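Local coordinates for protein rubber oxygenase (PDB 5O1L) that cleaves the carbon backbone of poly(cis-1,4-isoprene) rubber by adding dioxygen across its double bonds, using a non-covalently bound b-type heme, at residues A[165-168]-A[169-172]; A[132-135]-A[136-140]; A[209-212]-A[213-217]; A[226-229]-A[230-233]; A[95-98]-A[99-103]. All coordinates share one frame; numbering follows the deposited sequence.

Interaction 1. Residues A[165-168]-A[169-172]; sequences IAKT and ARLG. With HEM (protoporphyrin IX containing Fe), chain C.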
# COMPACT_ATOMS: atom_id res chain seq x y z
N ILE A 165 -6.69 3.12 -10.40
CA ILE A 165 -5.79 1.98 -10.34
C ILE A 165 -4.34 2.45 -10.37
O ILE A 165 -3.49 1.80 -9.73
CB ILE A 165 -6.16 0.88 -11.39
CG1 ILE A 165 -5.65 -0.54 -11.02
CG2 ILE A 165 -5.52 1.19 -12.69
CD1 ILE A 165 -6.10 -1.15 -9.68
N ALA A 166 -4.05 3.53 -11.06
CA ALA A 166 -2.73 4.15 -11.02
C ALA A 166 -2.38 4.53 -9.60
O ALA A 166 -1.26 4.22 -9.11
CB ALA A 166 -2.65 5.39 -11.90
N LYS A 167 -3.34 5.11 -8.89
CA LYS A 167 -3.10 5.46 -7.46
C LYS A 167 -2.97 4.25 -6.56
O LYS A 167 -2.16 4.25 -5.62
CB LYS A 167 -4.14 6.42 -6.94
CG LYS A 167 -4.04 7.78 -7.61
CD LYS A 167 -5.23 8.60 -7.15
CE LYS A 167 -5.12 9.99 -7.77
NZ LYS A 167 -6.39 10.68 -7.51
N THR A 168 -3.70 3.19 -6.85
CA THR A 168 -3.56 1.92 -6.13
C THR A 168 -2.12 1.40 -6.30
O THR A 168 -1.46 0.96 -5.31
CB THR A 168 -4.54 0.85 -6.68
OG1 THR A 168 -5.88 1.35 -6.54
CG2 THR A 168 -4.40 -0.46 -5.94
N ALA A 169 -1.63 1.41 -7.52
CA ALA A 169 -0.28 0.89 -7.76
C ALA A 169 0.81 1.74 -7.11
O ALA A 169 1.91 1.21 -6.86
CB ALA A 169 -0.03 0.66 -9.26
N ARG A 170 0.53 2.97 -6.75
CA ARG A 170 1.48 3.85 -6.11
C ARG A 170 1.46 3.75 -4.57
O ARG A 170 2.22 4.45 -3.90
CB ARG A 170 1.23 5.29 -6.52
CG ARG A 170 1.80 5.59 -7.90
CD ARG A 170 1.94 7.08 -8.12
NE ARG A 170 0.69 7.71 -8.49
CZ ARG A 170 0.15 7.67 -9.70
NH1 ARG A 170 0.69 6.97 -10.70
NH2 ARG A 170 -0.97 8.30 -9.90
N LEU A 171 0.62 2.88 -4.02
CA LEU A 171 0.63 2.77 -2.59
C LEU A 171 2.00 2.19 -2.25
O LEU A 171 2.57 1.24 -2.93
CB LEU A 171 -0.48 1.92 -1.99
CG LEU A 171 -1.91 2.31 -2.26
CD1 LEU A 171 -2.80 1.31 -1.57
CD2 LEU A 171 -2.16 3.74 -1.82
N GLY A 172 2.50 2.73 -1.18
CA GLY A 172 3.83 2.47 -0.70
C GLY A 172 4.72 3.66 -0.93
O GLY A 172 5.61 3.91 -0.16
CHA HEM C . -8.57 5.35 -1.05
CHB HEM C . -4.41 4.00 0.79
CHC HEM C . -6.40 -0.09 2.28
CHD HEM C . -10.20 0.87 -0.45
C1A HEM C . -7.30 5.30 -0.61
C2A HEM C . -6.39 6.41 -0.79
C3A HEM C . -5.21 6.02 -0.31
C4A HEM C . -5.35 4.73 0.21
CMA HEM C . -3.95 6.86 -0.34
CAA HEM C . -6.68 7.79 -1.44
CBA HEM C . -6.55 7.68 -2.97
CGA HEM C . -6.39 9.04 -3.55
O1A HEM C . -7.46 9.66 -3.64
O2A HEM C . -5.21 9.47 -3.87
C1B HEM C . -4.60 2.76 1.40
C2B HEM C . -3.56 2.08 2.09
C3B HEM C . -4.07 0.95 2.55
C4B HEM C . -5.46 0.89 2.11
CMB HEM C . -2.14 2.56 2.31
CAB HEM C . -3.60 -0.13 3.38
CBB HEM C . -2.30 -0.25 3.98
C1C HEM C . -7.64 -0.20 1.66
C2C HEM C . -8.41 -1.43 1.68
C3C HEM C . -9.49 -1.12 0.92
C4C HEM C . -9.28 0.23 0.41
CMC HEM C . -8.11 -2.67 2.48
CAC HEM C . -10.62 -1.99 0.57
CBC HEM C . -10.97 -3.24 1.06
C1D HEM C . -10.07 2.17 -0.86
C2D HEM C . -11.09 2.89 -1.64
C3D HEM C . -10.66 4.14 -1.81
C4D HEM C . -9.38 4.22 -1.11
CMD HEM C . -12.31 2.23 -2.16
CAD HEM C . -11.36 5.27 -2.60
CBD HEM C . -10.96 5.12 -4.06
CGD HEM C . -11.70 6.18 -4.88
O1D HEM C . -10.99 7.02 -5.48
O2D HEM C . -12.95 6.24 -4.98
NA HEM C . -6.66 4.29 0.04
NB HEM C . -5.69 1.98 1.42
NC HEM C . -8.14 0.79 0.87
ND HEM C . -9.09 3.04 -0.50
FE HEM C . -7.42 2.53 0.48
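The R170 guanidinium, in one of the two conformers modelled for this side chain, turns a face onto the helix backbone. A166 O stands 3.7 Å above that plane, over its centre. K167 N is on the same face, nearer the rim. A166 CB lies 3.9 Å from both R170 NH1 and R170 NH2. In this conformer the arginine also makes a cation-pi contact with F389. The flat heme meets L171 instead. L171 CD2 sits 3.5 Å from the meso carbon CHB of the heme, and L171 CD1 lies 3.8 Å from C1B. Both methyls come down onto the macrocycle at its pyrrole B side. The backbone explains the placing of these residues. This is the C-terminal end of helix 161-169, where alpha-helical bonding gives way to 3-10-like bonding. A169 N still bonds I165 O, four residues back. L171 N reaches only three back, to T168 O, at 3.1 Å. R170 N bonds K167 O and, weakly, A166 O. The change of path carries L171 into the heme pocket. K167 enters the pocket as well. Its CG is anti to the carbonyl carbon (chi1 -67°), and the chain runs out extended beside a heme propionate. K167 CD is 3.4 Å from O2A of the heme, while K167 NZ is 4.0 Å from that oxygen. A leucine here would probably leave this propionate without its nearby positive charge. T168 OG1 bonds R164 O, and a bound imidazole lies next to this side chain.

Interaction 2. Residues A[132-135]-A[136-140]; sequences ALYG and LGSGL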
# COMPACT_ATOMS: atom_id res chain seq x y z
N ALA A 132 9.86 -0.63 -7.64
CA ALA A 132 9.41 -1.63 -8.61
C ALA A 132 8.50 -2.65 -7.93
O ALA A 132 7.50 -3.08 -8.48
CB ALA A 132 10.59 -2.34 -9.24
N LEU A 133 8.88 -3.02 -6.72
CA LEU A 133 8.05 -3.96 -5.96
C LEU A 133 6.71 -3.39 -5.57
O LEU A 133 5.72 -4.12 -5.69
CB LEU A 133 8.81 -4.44 -4.71
CG LEU A 133 9.96 -5.40 -5.04
CD1 LEU A 133 10.90 -5.56 -3.93
CD2 LEU A 133 9.41 -6.78 -5.46
N TYR A 134 6.63 -2.15 -5.11
CA TYR A 134 5.34 -1.54 -4.87
C TYR A 134 4.53 -1.43 -6.12
O TYR A 134 3.36 -1.78 -6.13
CB TYR A 134 5.45 -0.17 -4.24
CG TYR A 134 6.03 -0.05 -2.82
CD1 TYR A 134 5.75 -0.96 -1.86
CD2 TYR A 134 6.74 1.09 -2.45
CE1 TYR A 134 6.29 -0.80 -0.57
CE2 TYR A 134 7.28 1.23 -1.18
CZ TYR A 134 7.03 0.24 -0.27
OH TYR A 134 7.60 0.47 0.99
N GLY A 135 5.12 -0.93 -7.18
CA GLY A 135 4.36 -0.54 -8.38
C GLY A 135 3.91 -1.71 -9.16
O GLY A 135 2.73 -1.74 -9.63
N LEU A 136 4.78 -2.66 -9.44
CA LEU A 136 4.43 -3.82 -10.21
C LEU A 136 3.99 -4.89 -9.31
O LEU A 136 2.90 -5.41 -9.56
CB LEU A 136 5.56 -4.28 -11.13
CG LEU A 136 5.94 -3.23 -12.14
CD1 LEU A 136 7.14 -3.71 -12.92
CD2 LEU A 136 4.79 -2.90 -13.07
N GLY A 137 4.76 -5.24 -8.27
CA GLY A 137 4.47 -6.36 -7.44
C GLY A 137 3.21 -6.15 -6.65
O GLY A 137 2.19 -6.80 -6.92
N SER A 138 3.23 -5.25 -5.68
CA SER A 138 2.04 -5.02 -4.83
C SER A 138 0.87 -4.49 -5.65
O SER A 138 -0.25 -4.92 -5.47
CB SER A 138 2.34 -4.02 -3.71
OG SER A 138 3.46 -4.38 -2.96
N GLY A 139 1.14 -3.63 -6.62
CA GLY A 139 0.05 -3.09 -7.44
C GLY A 139 -0.69 -4.16 -8.23
O GLY A 139 -1.90 -4.22 -8.22
N LEU A 140 0.02 -5.06 -8.89
CA LEU A 140 -0.61 -6.19 -9.56
C LEU A 140 -1.19 -7.19 -8.58
O LEU A 140 -2.29 -7.71 -8.80
CB LEU A 140 0.35 -6.89 -10.53
CG LEU A 140 0.54 -6.13 -11.83
CD1 LEU A 140 1.76 -6.52 -12.66
CD2 LEU A 140 -0.73 -6.23 -12.68
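L136 opens its segment with an ordinary alpha-helical bond, L136 N to A132 O at 2.9 Å. Its CB rests 3.5 Å from the same A132 O. With CG anti to the carbonyl carbon (chi1 -61°), the isobutyl group leaves the turn beside the G135 carbonyl. It packs on S327 of helix 320-331 and on L382 and F385 of helix 373-393. An alanine here would probably open a gap between helix 127-142 and those two helices. The pattern widens at G137, whose N makes a weak bond to A132 O, five residues back. S138 N then bonds L133 O, again five residues back, at 2.7 Å and nearly in line with the carbonyl. This is a pi-type turn set into helix 127-142, a local bulge in an otherwise alpha-helical run. S138 OG lies near the plane of the Y134 ring, at its edge, 4.3 Å from Y134 CD1. That hydroxyl is hydrogen-bonded to S233 O, which joins the turn to helix 224-244. A bound imidazole is close by. Y134 OH, at the far end of its ring, bonds Y257 OH and W261 NE1. G139 N continues the wide bonding, reaching Y134 O at 2.9 Å. The shift leaves the buried G135 O without a hydrogen-bond partner. L140 N returns to alpha-helical spacing and bonds L136 O at 3.0 Å.

Interaction 3. Residues A[209-212]-A[213-217]; sequences PAWS and QTSGG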
# COMPACT_ATOMS: atom_id res chain seq x y z
N PRO A 209 -25.68 -1.08 -4.99
CA PRO A 209 -26.12 -2.47 -5.06
C PRO A 209 -25.14 -3.47 -5.65
O PRO A 209 -25.10 -4.60 -5.19
CB PRO A 209 -27.41 -2.37 -5.92
CG PRO A 209 -27.93 -1.01 -5.60
CD PRO A 209 -26.70 -0.15 -5.54
N ALA A 210 -24.34 -3.06 -6.62
CA ALA A 210 -23.33 -3.93 -7.21
C ALA A 210 -22.25 -4.31 -6.14
O ALA A 210 -21.83 -5.47 -6.08
CB ALA A 210 -22.70 -3.28 -8.40
N TRP A 211 -21.90 -3.36 -5.27
CA TRP A 211 -20.90 -3.67 -4.22
C TRP A 211 -21.54 -4.60 -3.23
O TRP A 211 -20.98 -5.61 -2.87
CB TRP A 211 -20.32 -2.39 -3.53
CG TRP A 211 -19.27 -2.83 -2.51
CD1 TRP A 211 -17.93 -3.14 -2.76
CD2 TRP A 211 -19.51 -3.15 -1.15
NE1 TRP A 211 -17.39 -3.61 -1.60
CE2 TRP A 211 -18.31 -3.61 -0.59
CE3 TRP A 211 -20.66 -3.12 -0.34
CZ2 TRP A 211 -18.23 -4.05 0.72
CZ3 TRP A 211 -20.57 -3.46 0.95
CH2 TRP A 211 -19.34 -3.94 1.49
N SER A 212 -22.73 -4.27 -2.75
CA SER A 212 -23.41 -5.08 -1.74
C SER A 212 -23.64 -6.49 -2.19
O SER A 212 -23.43 -7.41 -1.43
CB SER A 212 -24.78 -4.50 -1.38
OG SER A 212 -24.53 -3.30 -0.75
N GLN A 213 -24.05 -6.65 -3.43
CA GLN A 213 -24.36 -7.97 -3.96
C GLN A 213 -23.16 -8.83 -4.15
O GLN A 213 -23.31 -10.04 -4.09
CB GLN A 213 -25.16 -7.87 -5.27
CG GLN A 213 -26.58 -7.48 -4.95
CD GLN A 213 -27.38 -6.93 -6.13
OE1 GLN A 213 -26.93 -6.92 -7.28
NE2 GLN A 213 -28.56 -6.39 -5.81
N THR A 214 -21.96 -8.24 -4.31
CA THR A 214 -20.74 -9.04 -4.48
C THR A 214 -19.87 -9.10 -3.21
O THR A 214 -18.80 -9.66 -3.29
CB THR A 214 -19.87 -8.49 -5.62
OG1 THR A 214 -19.63 -7.09 -5.36
CG2 THR A 214 -20.63 -8.66 -6.95
N SER A 215 -20.37 -8.60 -2.10
CA SER A 215 -19.56 -8.44 -0.89
C SER A 215 -19.42 -9.69 -0.05
O SER A 215 -18.77 -9.67 0.99
CB SER A 215 -20.05 -7.27 -0.02
OG SER A 215 -21.25 -7.54 0.65
N GLY A 216 -20.07 -10.77 -0.44
CA GLY A 216 -19.99 -12.03 0.32
C GLY A 216 -20.48 -11.91 1.73
O GLY A 216 -19.91 -12.52 2.64
N GLY A 217 -21.46 -11.06 1.97
CA GLY A 217 -21.93 -10.82 3.33
C GLY A 217 -21.26 -9.81 4.25
O GLY A 217 -21.71 -9.55 5.36
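W211 and S215 form the close-packed side of this turn. S215 CB sits over a face of the indole, 3.8 Å from the centroid of the W211 six-membered ring and 13° off its normal, a CH-pi contact. The indole gets there with CG anti to the backbone N (chi1 -178°), which folds the ring back towards S215. S215 OG is 3.0 Å from S212 O and is also hydrogen-bonded to Q218 O. T214 OG1 comes 2.8 Å from A210 O. These contacts finish the short surface helix 209-214. Its last turn tightens, with T214 N bonded to W211 O and S215 N held weakly by S212 O. The chain then leaves the helix at G216, which has positive phi. W211 and T214 face Y154 of helix 146-154, and W211 also meets L205 and P221. The solvent side is looser. There Q213 N bonds P209 O at 2.9 Å, and the extended Q213 side chain lies back over this oxygen. Its CD lies 3.4 Å from P209 O, but Q213 NE2 comes only to 4.2 Å from P209 CB, a marginal touch on the ring.

Interaction 4. Residues A[226-229]-A[230-233]; sequences DIMV and TWHS. With HEM (protoporphyrin IX containing Fe), chain C.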
# COMPACT_ATOMS: atom_id res chain seq x y z
N ASP A 226 -9.12 -6.13 6.72
CA ASP A 226 -8.88 -5.85 5.34
C ASP A 226 -7.64 -4.90 5.12
O ASP A 226 -6.78 -5.15 4.25
CB ASP A 226 -10.10 -5.19 4.67
CG ASP A 226 -11.35 -6.06 4.62
OD1 ASP A 226 -11.19 -7.28 4.49
OD2 ASP A 226 -12.45 -5.44 4.50
N ILE A 227 -7.54 -3.91 5.98
CA ILE A 227 -6.43 -2.97 5.90
C ILE A 227 -5.12 -3.75 6.11
O ILE A 227 -4.13 -3.55 5.38
CB ILE A 227 -6.57 -1.78 6.82
CG1 ILE A 227 -7.84 -0.98 6.49
CG2 ILE A 227 -5.30 -0.90 6.81
CD1 ILE A 227 -8.11 0.09 7.49
N MET A 228 -5.11 -4.63 7.11
CA MET A 228 -3.90 -5.41 7.40
C MET A 228 -3.53 -6.40 6.30
O MET A 228 -2.37 -6.61 6.02
CB MET A 228 -3.97 -6.05 8.78
CG MET A 228 -3.79 -5.04 9.85
SD MET A 228 -2.28 -4.01 9.75
CE MET A 228 -1.08 -5.22 9.62
N VAL A 229 -4.53 -6.97 5.63
CA VAL A 229 -4.24 -7.77 4.45
C VAL A 229 -3.47 -6.99 3.43
O VAL A 229 -2.45 -7.43 2.86
CB VAL A 229 -5.56 -8.40 3.89
CG1 VAL A 229 -5.27 -9.02 2.54
CG2 VAL A 229 -6.13 -9.39 4.85
N THR A 230 -3.98 -5.82 3.07
CA THR A 230 -3.35 -4.92 2.14
C THR A 230 -1.93 -4.53 2.65
O THR A 230 -0.93 -4.49 1.89
CB THR A 230 -4.28 -3.76 1.80
OG1 THR A 230 -5.34 -4.34 1.02
CG2 THR A 230 -3.53 -2.74 1.01
N TRP A 231 -1.82 -4.26 3.96
CA TRP A 231 -0.51 -3.95 4.53
C TRP A 231 0.52 -5.09 4.26
O TRP A 231 1.67 -4.83 3.91
CB TRP A 231 -0.71 -3.75 6.04
CG TRP A 231 0.44 -3.22 6.81
CD1 TRP A 231 0.63 -1.92 7.20
CD2 TRP A 231 1.49 -3.94 7.45
NE1 TRP A 231 1.75 -1.79 8.00
CE2 TRP A 231 2.32 -3.03 8.14
CE3 TRP A 231 1.89 -5.27 7.46
CZ2 TRP A 231 3.39 -3.43 8.92
CZ3 TRP A 231 2.97 -5.66 8.21
CH2 TRP A 231 3.74 -4.76 8.89
N HIS A 232 0.08 -6.35 4.39
CA HIS A 232 0.97 -7.48 4.12
C HIS A 232 1.36 -7.57 2.66
O HIS A 232 2.47 -8.01 2.37
CB HIS A 232 0.33 -8.75 4.60
CG HIS A 232 0.43 -8.88 6.08
ND1 HIS A 232 1.59 -8.91 6.78
CD2 HIS A 232 -0.56 -8.95 7.02
CE1 HIS A 232 1.32 -9.02 8.07
NE2 HIS A 232 0.02 -9.07 8.23
N SER A 233 0.50 -7.10 1.77
CA SER A 233 0.80 -7.06 0.31
C SER A 233 1.81 -5.99 -0.02
O SER A 233 2.38 -6.07 -1.11
CB SER A 233 -0.46 -6.87 -0.50
OG SER A 233 -0.88 -5.54 -0.58
CHA HEM C . -8.57 5.35 -1.05
CHB HEM C . -4.41 4.00 0.79
CHC HEM C . -6.40 -0.09 2.28
CHD HEM C . -10.20 0.87 -0.45
C1A HEM C . -7.30 5.30 -0.61
C2A HEM C . -6.39 6.41 -0.79
C3A HEM C . -5.21 6.02 -0.31
C4A HEM C . -5.35 4.73 0.21
CMA HEM C . -3.95 6.86 -0.34
CAA HEM C . -6.68 7.79 -1.44
CBA HEM C . -6.55 7.68 -2.97
CGA HEM C . -6.39 9.04 -3.55
O1A HEM C . -7.46 9.66 -3.64
O2A HEM C . -5.21 9.47 -3.87
C1B HEM C . -4.60 2.76 1.40
C2B HEM C . -3.56 2.08 2.09
C3B HEM C . -4.07 0.95 2.55
C4B HEM C . -5.46 0.89 2.11
CMB HEM C . -2.14 2.56 2.31
CAB HEM C . -3.60 -0.13 3.38
CBB HEM C . -2.30 -0.25 3.98
C1C HEM C . -7.64 -0.20 1.66
C2C HEM C . -8.41 -1.43 1.68
C3C HEM C . -9.49 -1.12 0.92
C4C HEM C . -9.28 0.23 0.41
CMC HEM C . -8.11 -2.67 2.48
CAC HEM C . -10.62 -1.99 0.57
CBC HEM C . -10.97 -3.24 1.06
C1D HEM C . -10.07 2.17 -0.86
C2D HEM C . -11.09 2.89 -1.64
C3D HEM C . -10.66 4.14 -1.81
C4D HEM C . -9.38 4.22 -1.11
CMD HEM C . -12.31 2.23 -2.16
CAD HEM C . -11.36 5.27 -2.60
CBD HEM C . -10.96 5.12 -4.06
CGD HEM C . -11.70 6.18 -4.88
O1D HEM C . -10.99 7.02 -5.48
O2D HEM C . -12.95 6.24 -4.98
NA HEM C . -6.66 4.29 0.04
NB HEM C . -5.69 1.98 1.42
NC HEM C . -8.14 0.79 0.87
ND HEM C . -9.09 3.04 -0.50
FE HEM C . -7.42 2.53 0.48
O HOH W 1 -7.56 -6.14 1.81
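M228 and W231 make a Met-aromatic contact. Their side chains lie side by side and point the same way. M228 SD stands over the indole face, 4.4 Å from the centroid of the W231 five-membered ring and 24° off its normal. The methionine is bent at chi2 and chi3 (-54° and -53°), which brings its methyl over the ring, with M228 CE 3.6 Å from W231 CD2. H232 ND1 lies in the plane of the indole, at its edge. Rings also meet outside this turn, since W231 packs edge-to-face with W261 and bonds its carbonyl oxygen through NE1.

Backbone bonds are regularly alpha-helical. T230 N to D226 O is almost straight, at 3.1 Å, and W231, H232 and S233 follow to I227, M228 and V229. S233 OG adds a bond to T230 O at 2.7 Å, in the carbonyl plane and on a lone pair.

One water donates to both D226 O and T230 OG1, bridging the turn. T230 OG1 is also bonded to E148 OE1. D226 has its own outside partners, a salt bridge to R147 and hydrogen bonds to Q218 and S223. H232 is held through both ring nitrogens, by T236 and Q285.

Van der Waals contacts reach the heme. The carbonyl oxygen D226 O is 3.3 Å from the methyl CMC of the heme, and T230 CG2 is 3.5 Å from heme CAB. I227 CG2 approaches the same vinyl, 3.9 Å from CAB. D226, I227 and T230 thus make this turn of helix 224-244 part of the b-type heme pocket.

Interaction 5. Residues A[95-98]-A[99-103]; sequences GDLR and EFMEH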
# COMPACT_ATOMS: atom_id res chain seq x y z
N GLY A 95 -16.86 21.60 13.16
CA GLY A 95 -16.23 21.33 14.45
C GLY A 95 -15.92 19.89 14.74
O GLY A 95 -14.88 19.63 15.31
N ASP A 96 -16.84 19.00 14.41
CA ASP A 96 -16.63 17.56 14.66
C ASP A 96 -15.46 17.04 13.83
O ASP A 96 -14.64 16.27 14.35
CB ASP A 96 -17.90 16.71 14.44
CG ASP A 96 -18.64 16.95 13.09
OD1 ASP A 96 -18.24 17.78 12.18
OD2 ASP A 96 -19.68 16.22 12.91
N LEU A 97 -15.36 17.49 12.59
CA LEU A 97 -14.24 17.08 11.75
C LEU A 97 -12.97 17.71 12.24
O LEU A 97 -11.89 17.07 12.29
CB LEU A 97 -14.53 17.45 10.30
CG LEU A 97 -13.45 17.03 9.31
CD1 LEU A 97 -13.34 15.52 9.26
CD2 LEU A 97 -13.75 17.55 7.92
N ARG A 98 -12.96 18.97 12.61
CA ARG A 98 -11.76 19.58 13.16
C ARG A 98 -11.23 18.80 14.38
O ARG A 98 -10.02 18.47 14.43
CB ARG A 98 -11.99 21.04 13.58
CG ARG A 98 -10.70 21.67 14.12
CD ARG A 98 -10.79 23.14 14.51
NE ARG A 98 -12.02 23.51 15.16
CZ ARG A 98 -12.44 23.24 16.40
NH1 ARG A 98 -11.73 22.49 17.26
NH2 ARG A 98 -13.61 23.73 16.79
N GLU A 99 -12.11 18.45 15.27
CA GLU A 99 -11.72 17.72 16.47
C GLU A 99 -11.13 16.35 16.08
O GLU A 99 -10.08 15.98 16.62
CB GLU A 99 -12.93 17.54 17.39
CG GLU A 99 -12.77 16.73 18.64
CD GLU A 99 -14.02 16.84 19.50
OE1 GLU A 99 -15.01 16.10 19.27
OE2 GLU A 99 -14.04 17.74 20.37
N PHE A 100 -11.80 15.67 15.16
CA PHE A 100 -11.28 14.37 14.65
C PHE A 100 -9.90 14.57 14.11
O PHE A 100 -8.98 13.75 14.43
CB PHE A 100 -12.21 13.75 13.63
CG PHE A 100 -11.56 12.61 12.88
CD1 PHE A 100 -11.44 11.38 13.54
CD2 PHE A 100 -10.95 12.79 11.63
CE1 PHE A 100 -10.78 10.37 12.92
CE2 PHE A 100 -10.24 11.74 11.06
CZ PHE A 100 -10.20 10.54 11.72
N MET A 101 -9.67 15.55 13.27
CA MET A 101 -8.39 15.70 12.58
C MET A 101 -7.28 16.07 13.53
O MET A 101 -6.13 15.60 13.37
CB MET A 101 -8.47 16.75 11.43
CG MET A 101 -9.33 16.24 10.33
SD MET A 101 -9.50 17.41 8.96
CE MET A 101 -7.87 17.14 8.26
N GLU A 102 -7.60 16.87 14.53
CA GLU A 102 -6.58 17.28 15.51
C GLU A 102 -6.09 16.04 16.30
O GLU A 102 -4.92 15.97 16.64
CB GLU A 102 -7.14 18.40 16.44
CG GLU A 102 -6.77 19.80 15.90
CD GLU A 102 -5.22 20.00 15.76
OE1 GLU A 102 -4.52 19.76 16.79
OE2 GLU A 102 -4.61 20.33 14.64
N HIS A 103 -6.99 15.12 16.58
CA HIS A 103 -6.63 13.88 17.24
C HIS A 103 -5.90 12.92 16.30
O HIS A 103 -4.86 12.34 16.66
CB HIS A 103 -7.92 13.25 17.76
CG HIS A 103 -7.70 12.03 18.59
ND1 HIS A 103 -6.98 12.06 19.77
CD2 HIS A 103 -8.12 10.74 18.43
CE1 HIS A 103 -6.96 10.85 20.30
NE2 HIS A 103 -7.64 10.03 19.51
O HOH W 2 -15.18 14.75 16.59
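Different first torsions bring L97 and M101 together. In L97, chi1 of -178° sets CG anti to the backbone N. In M101, chi1 of -68° places CG beside the backbone N, and a bend at chi3 turns the methyl aside. The two side chains cross at an angle, with M101 SD 4.0 Å from L97 CG. M101 CG also rests 3.3 Å from L97 O. F100 is a looser neighbour, its CD2 4.3 Å from L97 CD1. Together L97, F100 and M101 form the apolar face of the amphipathic helix 95-104. All three pack on M196 of helix 187-204, and L97 also touches V62 and V75 of the two helices before it. Regular alpha-helical bonds run beneath, among them M101 N to L97 O at 2.9 Å and E102 N to R98 O at 2.9 Å. The other face is polar and exposed. A water there donates to D96 O at 2.8 Å and to E99 OE1 at 3.0 Å, bridging the turn. The charged ends of R98 and E99 do not meet. D96 pairs with R69 in a salt bridge, and E102 with R105.

In the fold
From the N terminus the order is interaction 5, 2, 1, 3 and 4. Each spans adjoining residues, so none closes more than a turn. They run in series, and none nest or cross. Interaction 5 stands apart, on helix 95-104, with its centre about 26 Å from that of interaction 4. Interactions 2 and 1 touch directly, with A169 CB 3.7 Å from G135 O, so helix 127-142 meets the end of helix 161-169. Interaction 3 is a surface turn that touches none of the others. Helix 224-244 follows its helix and carries interaction 4, which contacts interaction 2. Interactions 1 and 4 do not touch each other, but both touch the heme.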